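Local structure of ZmpA Glycopeptidase (Clostridium perfringens, 6XSX) at residues L175-D180 and T191-L196; W246-G251 and G261-E266. The protein probably cleaves glycosylated proteins as an M60-family metalloprotease (glycopeptidase), of which this chain is the catalytic module. All coordinates share one frame; numbering follows the deposited sequence.

From the N terminus, both contacts close short loops one after the other, and neither nests in or crosses the other. Contact 1 comes first. It closes over the hairpin of strands 179-182 and 186-190, joining the chain just before the hairpin to the start of helix 192-202. Helix 206-224 and strand 240-244 follow. Contact 2 then joins the loop after strand 240-244 to the end of strand 259-262, enclosing strand 254-256. Both reach the same mixed sheet of the M60 peptidase region. Their centres lie about 16 Å apart, and their nearest atoms are about 4 Å apart without touching. Helix 267-272 follows contact 2 and packs against residues of both.

Contact 1: residues L175-D180 and T191-L196; sequences LPDVFD and TATYAL
Asp177 CG stands anti to the backbone N (chi1 -170°), which carries its carboxylate to the first turn of helix 192-202, beside Thr193. Thr193 OG1 lies between its own backbone N and carbonyl carbon (chi1 56°). This turns the hydroxyl toward the acid, and the two side chains cross at about a right angle. Thr193 OG1 donates to Asp177 OD2 at 2.7 Å. Thr193 N donates to Asp177 OD1 at 3.0 Å, with an angle of 158° at the hydrogen. Both oxygens use their syn lone pairs, and the two bonds to one threonine hold the carboxylate against rotation. Ala192 N adds a weak, bent bond to the same OD1. The acid thus meets amides at the N-terminal end of the helix, where the helix dipole would probably favour its negative charge. Thr191 is the N-cap. Its OG1 accepts from Tyr194 N at 3.1 Å and is also hydrogen-bonded to Gln267. Beside this polar cluster Thr191 CA makes a CA-H...O contact with Asp177 O, 3.3 Å away. The apolar part is small. Ala195 CB meets Phe179 obliquely, 3.7 Å from CD2, and Ala192 CB lies near Phe179 CB. The contact therefore closes a beta-hairpin that leads into a helix. Phe179 pairs through its backbone with Val190 of strand 186-190 and rests on Val158. Asp177 touches Leu169, also of helix 155-171, while Ala195 reaches Leu271 of helix 267-272.

Contact 2: residues W246-G251 and G261-E266; sequences WLDNGG and GFNKAE
The Asn263 amide and the Asp248 carboxylate are the flat groups that meet here, with their planes 45° apart and their side chains crossing at about a right angle. The carboxylate bridges two edges: OD1 meets the edge of the amide, 12° out of its plane, and OD2 lies in plane at the edge of the Trp246 ring. The site is a loop-to-strand junction in the M60 peptidase region, near the edge of the mixed sheet formed by strand 254-256. The loop after strand 240-244 folds back on the end of strand 259-262, which runs parallel to 240-244 in that sheet. Asn263 ND2 donates to Asp248 OD1 at 2.8 Å, and the bond is fairly straight. The other half of the amide faces its own chain: Asn263 OD1 accepts from Lys264 N at 2.9 Å, with the donor tilted out of the carbonyl plane. Arg111 also binds Asn263 OD1, and it makes a long, weak ion pair with Asp248 OD1. Both ends of the amide have partners, which supports this orientation. Leu247 supplies the apolar side of the contact. Its CB lies 3.9 Å from Asn263 ND2. CG is anti to the carbonyl carbon (chi1 -59°), and the side chain extends toward the strand. Gly261 has no side chain on the face turned to Leu247, which lets CD1 lie against the strand backbone. Phe262 points away from the loop and packs on Ser242, Leu244 and helix 267-272. Leu247 CD1 ends 3.8 Å from Gly261 C and 3.9 Å from Phe262 C.

Contact 1: residues L175-D180 and T191-L196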
ATOM      1  N   LEU A 175      -1.000  34.082  -0.610  1.00 21.42           N
ATOM      2  CA  LEU A 175       0.077  33.097  -0.689  1.00 21.61           C
ATOM      3  C   LEU A 175      -0.474  31.693  -0.435  1.00 20.49           C
ATOM      4  O   LEU A 175      -1.450  31.545   0.290  1.00 21.00           O
ATOM      5  CB  LEU A 175       1.150  33.418   0.360  1.00 21.22           C
ATOM      6  CG  LEU A 175       2.074  34.593   0.047  1.00 21.53           C
ATOM      7  CD1 LEU A 175       2.933  34.917   1.261  1.00 22.14           C
ATOM      8  CD2 LEU A 175       2.965  34.290  -1.150  1.00 21.08           C
ATOM      9  N   PRO A 176       0.146  30.605  -0.965  1.00 20.31           N
ATOM     10  CA  PRO A 176      -0.337  29.249  -0.689  1.00 18.78           C
ATOM     11  C   PRO A 176       0.026  28.825   0.738  1.00 18.48           C
ATOM     12  O   PRO A 176       1.139  29.075   1.198  1.00 18.04           O
ATOM     13  CB  PRO A 176       0.443  28.402  -1.703  1.00 18.41           C
ATOM     14  CG  PRO A 176       1.754  29.139  -1.833  1.00 18.66           C
ATOM     15  CD  PRO A 176       1.368  30.610  -1.790  1.00 18.60           C
ATOM     16  N   ASP A 177      -0.930  28.191   1.431  1.00 18.06           N
ATOM     17  CA  ASP A 177      -0.683  27.581   2.729  1.00 17.70           C
ATOM     18  C   ASP A 177      -0.093  26.191   2.477  1.00 16.99           C
ATOM     19  O   ASP A 177      -0.836  25.244   2.225  1.00 16.62           O
ATOM     20  CB  ASP A 177      -1.974  27.522   3.565  1.00 18.29           C
ATOM     21  CG  ASP A 177      -1.777  27.120   5.027  1.00 18.31           C
ATOM     22  OD1 ASP A 177      -0.635  26.765   5.405  1.00 16.97           O
ATOM     23  OD2 ASP A 177      -2.773  27.155   5.786  1.00 18.18           O
ATOM     24  N   VAL A 178       1.239  26.076   2.532  1.00 15.77           N
ATOM     25  CA  VAL A 178       1.895  24.865   2.056  1.00 16.57           C
ATOM     26  C   VAL A 178       3.184  24.603   2.832  1.00 17.23           C
ATOM     27  O   VAL A 178       3.948  25.536   3.076  1.00 17.37           O
ATOM     28  CB  VAL A 178       2.191  24.914   0.541  1.00 16.31           C
ATOM     29  CG1 VAL A 178       3.063  26.104   0.153  1.00 16.00           C
ATOM     30  CG2 VAL A 178       2.840  23.630   0.051  1.00 16.66           C
ATOM     31  N   PHE A 179       3.423  23.314   3.141  1.00 17.20           N
ATOM     32  CA  PHE A 179       4.711  22.809   3.603  1.00 18.11           C
ATOM     33  C   PHE A 179       4.994  21.459   2.950  1.00 18.29           C
ATOM     34  O   PHE A 179       4.124  20.581   2.944  1.00 18.22           O
ATOM     35  CB  PHE A 179       4.721  22.677   5.131  1.00 18.29           C
ATOM     36  CG  PHE A 179       5.959  22.028   5.687  1.00 18.17           C
ATOM     37  CD1 PHE A 179       7.158  22.727   5.764  1.00 19.03           C
ATOM     38  CD2 PHE A 179       5.934  20.714   6.128  1.00 17.99           C
ATOM     39  CE1 PHE A 179       8.303  22.122   6.268  1.00 18.86           C
ATOM     40  CE2 PHE A 179       7.078  20.105   6.623  1.00 17.71           C
ATOM     41  CZ  PHE A 179       8.259  20.814   6.704  1.00 18.86           C
ATOM     42  N   ASP A 180       6.213  21.298   2.407  1.00 17.82           N
ATOM     43  CA  ASP A 180       6.584  20.059   1.730  1.00 17.74           C
ATOM     44  C   ASP A 180       7.723  19.369   2.468  1.00 18.17           C
ATOM     45  O   ASP A 180       8.673  20.030   2.875  1.00 18.43           O
ATOM     46  CB  ASP A 180       7.016  20.290   0.277  1.00 16.82           C
ATOM     47  CG  ASP A 180       5.876  20.497  -0.711  1.00 16.54           C
ATOM     48  OD1 ASP A 180       4.740  20.113  -0.388  1.00 16.62           O
ATOM     49  OD2 ASP A 180       6.134  21.029  -1.810  1.00 16.10           O
ATOM     50  N   THR A 191      -0.503  21.609   4.472  1.00 16.52           N
ATOM     51  CA  THR A 191      -0.491  23.048   4.723  1.00 16.79           C
ATOM     52  C   THR A 191       0.594  23.386   5.744  1.00 16.75           C
ATOM     53  O   THR A 191       0.924  22.568   6.604  1.00 15.89           O
ATOM     54  CB  THR A 191      -1.826  23.591   5.262  1.00 17.10           C
ATOM     55  OG1 THR A 191      -2.093  23.082   6.573  1.00 18.76           O
ATOM     56  CG2 THR A 191      -3.009  23.352   4.349  1.00 16.51           C
ATOM     57  N   ALA A 192       1.098  24.624   5.667  1.00 16.97           N
ATOM     58  CA  ALA A 192       2.108  25.124   6.593  1.00 17.78           C
ATOM     59  C   ALA A 192       1.523  25.276   8.001  1.00 18.61           C
ATOM     60  O   ALA A 192       2.188  24.962   8.987  1.00 18.51           O
ATOM     61  CB  ALA A 192       2.682  26.426   6.088  1.00 16.60           C
ATOM     62  N   THR A 193       0.280  25.762   8.074  1.00 18.91           N
ATOM     63  CA  THR A 193      -0.379  26.054   9.337  1.00 21.06           C
ATOM     64  C   THR A 193      -0.585  24.765  10.131  1.00 22.15           C
ATOM     65  O   THR A 193      -0.335  24.729  11.341  1.00 21.66           O
ATOM     66  CB  THR A 193      -1.680  26.843   9.133  1.00 20.80           C
ATOM     67  OG1 THR A 193      -2.488  26.070   8.251  1.00 22.02           O
ATOM     68  CG2 THR A 193      -1.460  28.215   8.528  1.00 20.48           C
ATOM     69  N   TYR A 194      -1.016  23.705   9.437  1.00 21.90           N
ATOM     70  CA  TYR A 194      -1.207  22.415  10.082  1.00 21.31           C
ATOM     71  C   TYR A 194       0.142  21.806  10.467  1.00 21.64           C
ATOM     72  O   TYR A 194       0.311  21.330  11.590  1.00 20.53           O
ATOM     73  CB  TYR A 194      -2.034  21.477   9.197  1.00 22.11           C
ATOM     74  CG  TYR A 194      -2.404  20.189   9.883  1.00 22.17           C
ATOM     75  CD1 TYR A 194      -1.447  19.214  10.131  1.00 21.46           C
ATOM     76  CD2 TYR A 194      -3.702  19.953  10.305  1.00 22.14           C
ATOM     77  CE1 TYR A 194      -1.773  18.035  10.776  1.00 20.78           C
ATOM     78  CE2 TYR A 194      -4.044  18.772  10.945  1.00 21.63           C
ATOM     79  CZ  TYR A 194      -3.075  17.811  11.179  1.00 21.88           C
ATOM     80  OH  TYR A 194      -3.396  16.645  11.819  1.00 22.41           O
ATOM     81  N   ALA A 195       1.098  21.818   9.530  1.00 20.65           N
ATOM     82  CA  ALA A 195       2.407  21.230   9.770  1.00 20.43           C
ATOM     83  C   ALA A 195       3.040  21.820  11.028  1.00 20.94           C
ATOM     84  O   ALA A 195       3.580  21.085  11.850  1.00 21.05           O
ATOM     85  CB  ALA A 195       3.300  21.419   8.568  1.00 19.36           C
ATOM     86  N   LEU A 196       2.981  23.152  11.173  1.00 22.29           N
ATOM     87  CA  LEU A 196       3.674  23.808  12.275  1.00 23.71           C
ATOM     88  C   LEU A 196       3.044  23.399  13.610  1.00 23.89           C
ATOM     89  O   LEU A 196       3.764  23.092  14.558  1.00 24.32           O
ATOM     90  CB  LEU A 196       3.688  25.327  12.066  1.00 22.53           C
ATOM     91  CG  LEU A 196       4.235  26.141  13.242  1.00 24.13           C
ATOM     92  CD1 LEU A 196       5.689  25.783  13.552  1.00 23.68           C
ATOM     93  CD2 LEU A 196       4.105  27.632  12.975  1.00 23.54           C
TER

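Contact 2: residues W246-G251 and G261-E266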
ATOM      1  N   TRP A 246      -9.006  17.907  -1.735  1.00 18.79           N
ATOM      2  CA  TRP A 246     -10.347  18.184  -1.255  1.00 19.20           C
ATOM      3  C   TRP A 246     -11.224  16.980  -1.591  1.00 19.92           C
ATOM      4  O   TRP A 246     -11.657  16.831  -2.728  1.00 19.16           O
ATOM      5  CB  TRP A 246     -10.856  19.483  -1.898  1.00 18.81           C
ATOM      6  CG  TRP A 246     -12.275  19.843  -1.577  1.00 19.65           C
ATOM      7  CD1 TRP A 246     -12.908  19.708  -0.376  1.00 19.29           C
ATOM      8  CD2 TRP A 246     -13.230  20.455  -2.466  1.00 19.64           C
ATOM      9  NE1 TRP A 246     -14.195  20.165  -0.464  1.00 19.86           N
ATOM     10  CE2 TRP A 246     -14.417  20.641  -1.730  1.00 20.19           C
ATOM     11  CE3 TRP A 246     -13.200  20.861  -3.808  1.00 20.71           C
ATOM     12  CZ2 TRP A 246     -15.565  21.196  -2.302  1.00 21.38           C
ATOM     13  CZ3 TRP A 246     -14.330  21.418  -4.371  1.00 21.57           C
ATOM     14  CH2 TRP A 246     -15.501  21.582  -3.624  1.00 21.46           C
ATOM     15  N   LEU A 247     -11.459  16.106  -0.604  1.00 21.12           N
ATOM     16  CA  LEU A 247     -12.071  14.823  -0.911  1.00 23.71           C
ATOM     17  C   LEU A 247     -13.431  14.690  -0.233  1.00 27.01           C
ATOM     18  O   LEU A 247     -13.980  13.591  -0.178  1.00 29.29           O
ATOM     19  CB  LEU A 247     -11.123  13.701  -0.474  1.00 23.11           C
ATOM     20  CG  LEU A 247      -9.744  13.715  -1.131  1.00 23.93           C
ATOM     21  CD1 LEU A 247      -8.917  12.512  -0.684  1.00 23.27           C
ATOM     22  CD2 LEU A 247      -9.879  13.735  -2.647  1.00 22.43           C
ATOM     23  N   ASP A 248     -13.983  15.814   0.244  1.00 29.71           N
ATOM     24  CA  ASP A 248     -15.168  15.809   1.090  1.00 34.41           C
ATOM     25  C   ASP A 248     -16.286  14.988   0.455  1.00 38.78           C
ATOM     26  O   ASP A 248     -16.975  14.250   1.155  1.00 41.88           O
ATOM     27  CB  ASP A 248     -15.653  17.227   1.401  1.00 31.32           C
ATOM     28  CG  ASP A 248     -14.769  17.970   2.385  1.00 30.59           C
ATOM     29  OD1 ASP A 248     -13.706  17.431   2.758  1.00 30.00           O
ATOM     30  OD2 ASP A 248     -15.164  19.077   2.788  1.00 31.25           O
ATOM     31  N   ASN A 249     -16.447  15.129  -0.867  1.00 44.06           N
ATOM     32  CA  ASN A 249     -17.559  14.546  -1.603  1.00 52.24           C
ATOM     33  C   ASN A 249     -17.186  13.161  -2.135  1.00 56.27           C
ATOM     34  O   ASN A 249     -18.068  12.337  -2.372  1.00 57.15           O
ATOM     35  CB  ASN A 249     -18.064  15.469  -2.723  1.00 51.22           C
ATOM     36  CG  ASN A 249     -18.423  16.872  -2.266  1.00 53.02           C
ATOM     37  OD1 ASN A 249     -19.049  17.062  -1.224  1.00 50.58           O
ATOM     38  ND2 ASN A 249     -18.039  17.868  -3.051  1.00 50.81           N
ATOM     39  N   GLY A 250     -15.881  12.909  -2.324  1.00 56.50           N
ATOM     40  CA  GLY A 250     -15.402  11.625  -2.810  1.00 58.55           C
ATOM     41  C   GLY A 250     -15.327  10.588  -1.691  1.00 64.18           C
ATOM     42  O   GLY A 250     -16.050  10.683  -0.698  1.00 65.83           O
ATOM     43  N   GLY A 251     -14.441   9.598  -1.864  1.00 62.62           N
ATOM     44  CA  GLY A 251     -14.154   8.615  -0.829  1.00 60.77           C
ATOM     45  C   GLY A 251     -13.330   9.224   0.304  1.00 61.04           C
ATOM     46  O   GLY A 251     -13.154  10.443   0.364  1.00 61.70           O
ATOM     47  N   GLY A 261      -3.867  10.788  -2.331  1.00 19.07           N
ATOM     48  CA  GLY A 261      -4.585  11.960  -1.855  1.00 19.49           C
ATOM     49  C   GLY A 261      -5.190  11.662  -0.489  1.00 20.19           C
ATOM     50  O   GLY A 261      -5.626  10.541  -0.258  1.00 21.49           O
ATOM     51  N   PHE A 262      -5.153  12.647   0.417  1.00 19.40           N
ATOM     52  CA  PHE A 262      -5.770  12.537   1.730  1.00 19.11           C
ATOM     53  C   PHE A 262      -6.472  13.861   2.019  1.00 19.59           C
ATOM     54  O   PHE A 262      -6.070  14.901   1.503  1.00 20.52           O
ATOM     55  CB  PHE A 262      -4.728  12.202   2.804  1.00 18.16           C
ATOM     56  CG  PHE A 262      -3.532  13.125   2.814  1.00 17.99           C
ATOM     57  CD1 PHE A 262      -3.619  14.411   3.343  1.00 17.44           C
ATOM     58  CD2 PHE A 262      -2.323  12.724   2.257  1.00 17.37           C
ATOM     59  CE1 PHE A 262      -2.526  15.267   3.311  1.00 17.08           C
ATOM     60  CE2 PHE A 262      -1.221  13.570   2.252  1.00 16.64           C
ATOM     61  CZ  PHE A 262      -1.326  14.847   2.764  1.00 16.59           C
ATOM     62  N   ASN A 263      -7.511  13.816   2.855  1.00 19.34           N
ATOM     63  CA  ASN A 263      -8.305  14.996   3.158  1.00 19.91           C
ATOM     64  C   ASN A 263      -7.648  15.764   4.307  1.00 20.15           C
ATOM     65  O   ASN A 263      -6.680  15.287   4.906  1.00 17.91           O
ATOM     66  CB  ASN A 263      -9.761  14.612   3.456  1.00 19.96           C
ATOM     67  CG  ASN A 263     -10.774  15.665   3.043  1.00 21.63           C
ATOM     68  OD1 ASN A 263     -10.441  16.835   2.818  1.00 20.29           O
ATOM     69  ND2 ASN A 263     -12.028  15.251   2.934  1.00 22.55           N
ATOM     70  N   LYS A 264      -8.229  16.933   4.627  1.00 21.33           N
ATOM     71  CA  LYS A 264      -7.695  17.907   5.571  1.00 22.66           C
ATOM     72  C   LYS A 264      -7.370  17.261   6.916  1.00 22.23           C
ATOM     73  O   LYS A 264      -6.319  17.533   7.499  1.00 21.79           O
ATOM     74  CB  LYS A 264      -8.700  19.048   5.783  1.00 24.69           C
ATOM     75  CG  LYS A 264      -8.162  20.259   6.538  1.00 28.59           C
ATOM     76  CD  LYS A 264      -9.236  21.200   7.074  1.00 30.27           C
ATOM     77  CE  LYS A 264      -9.670  22.249   6.078  1.00 32.97           C
ATOM     78  NZ  LYS A 264     -10.934  22.913   6.490  1.00 38.76           N
ATOM     79  N   ALA A 265      -8.295  16.433   7.418  1.00 21.92           N
ATOM     80  CA  ALA A 265      -8.181  15.915   8.773  1.00 21.37           C
ATOM     81  C   ALA A 265      -7.052  14.891   8.862  1.00 20.94           C
ATOM     82  O   ALA A 265      -6.646  14.521   9.958  1.00 21.57           O
ATOM     83  CB  ALA A 265      -9.498  15.327   9.237  1.00 20.04           C
ATOM     84  N   GLU A 266      -6.556  14.432   7.711  1.00 20.22           N
ATOM     85  CA  GLU A 266      -5.589  13.348   7.679  1.00 20.23           C
ATOM     86  C   GLU A 266      -4.164  13.878   7.476  1.00 19.19           C
ATOM     87  O   GLU A 266      -3.240  13.093   7.256  1.00 18.32           O
ATOM     88  CB  GLU A 266      -5.990  12.313   6.614  1.00 21.27           C
ATOM     89  CG  GLU A 266      -7.022  11.302   7.100  1.00 22.14           C
ATOM     90  CD  GLU A 266      -8.406  11.906   7.281  1.00 22.75           C
ATOM     91  OE1 GLU A 266      -8.916  12.518   6.328  1.00 24.30           O
ATOM     92  OE2 GLU A 266      -8.951  11.805   8.390  1.00 24.59           O
TER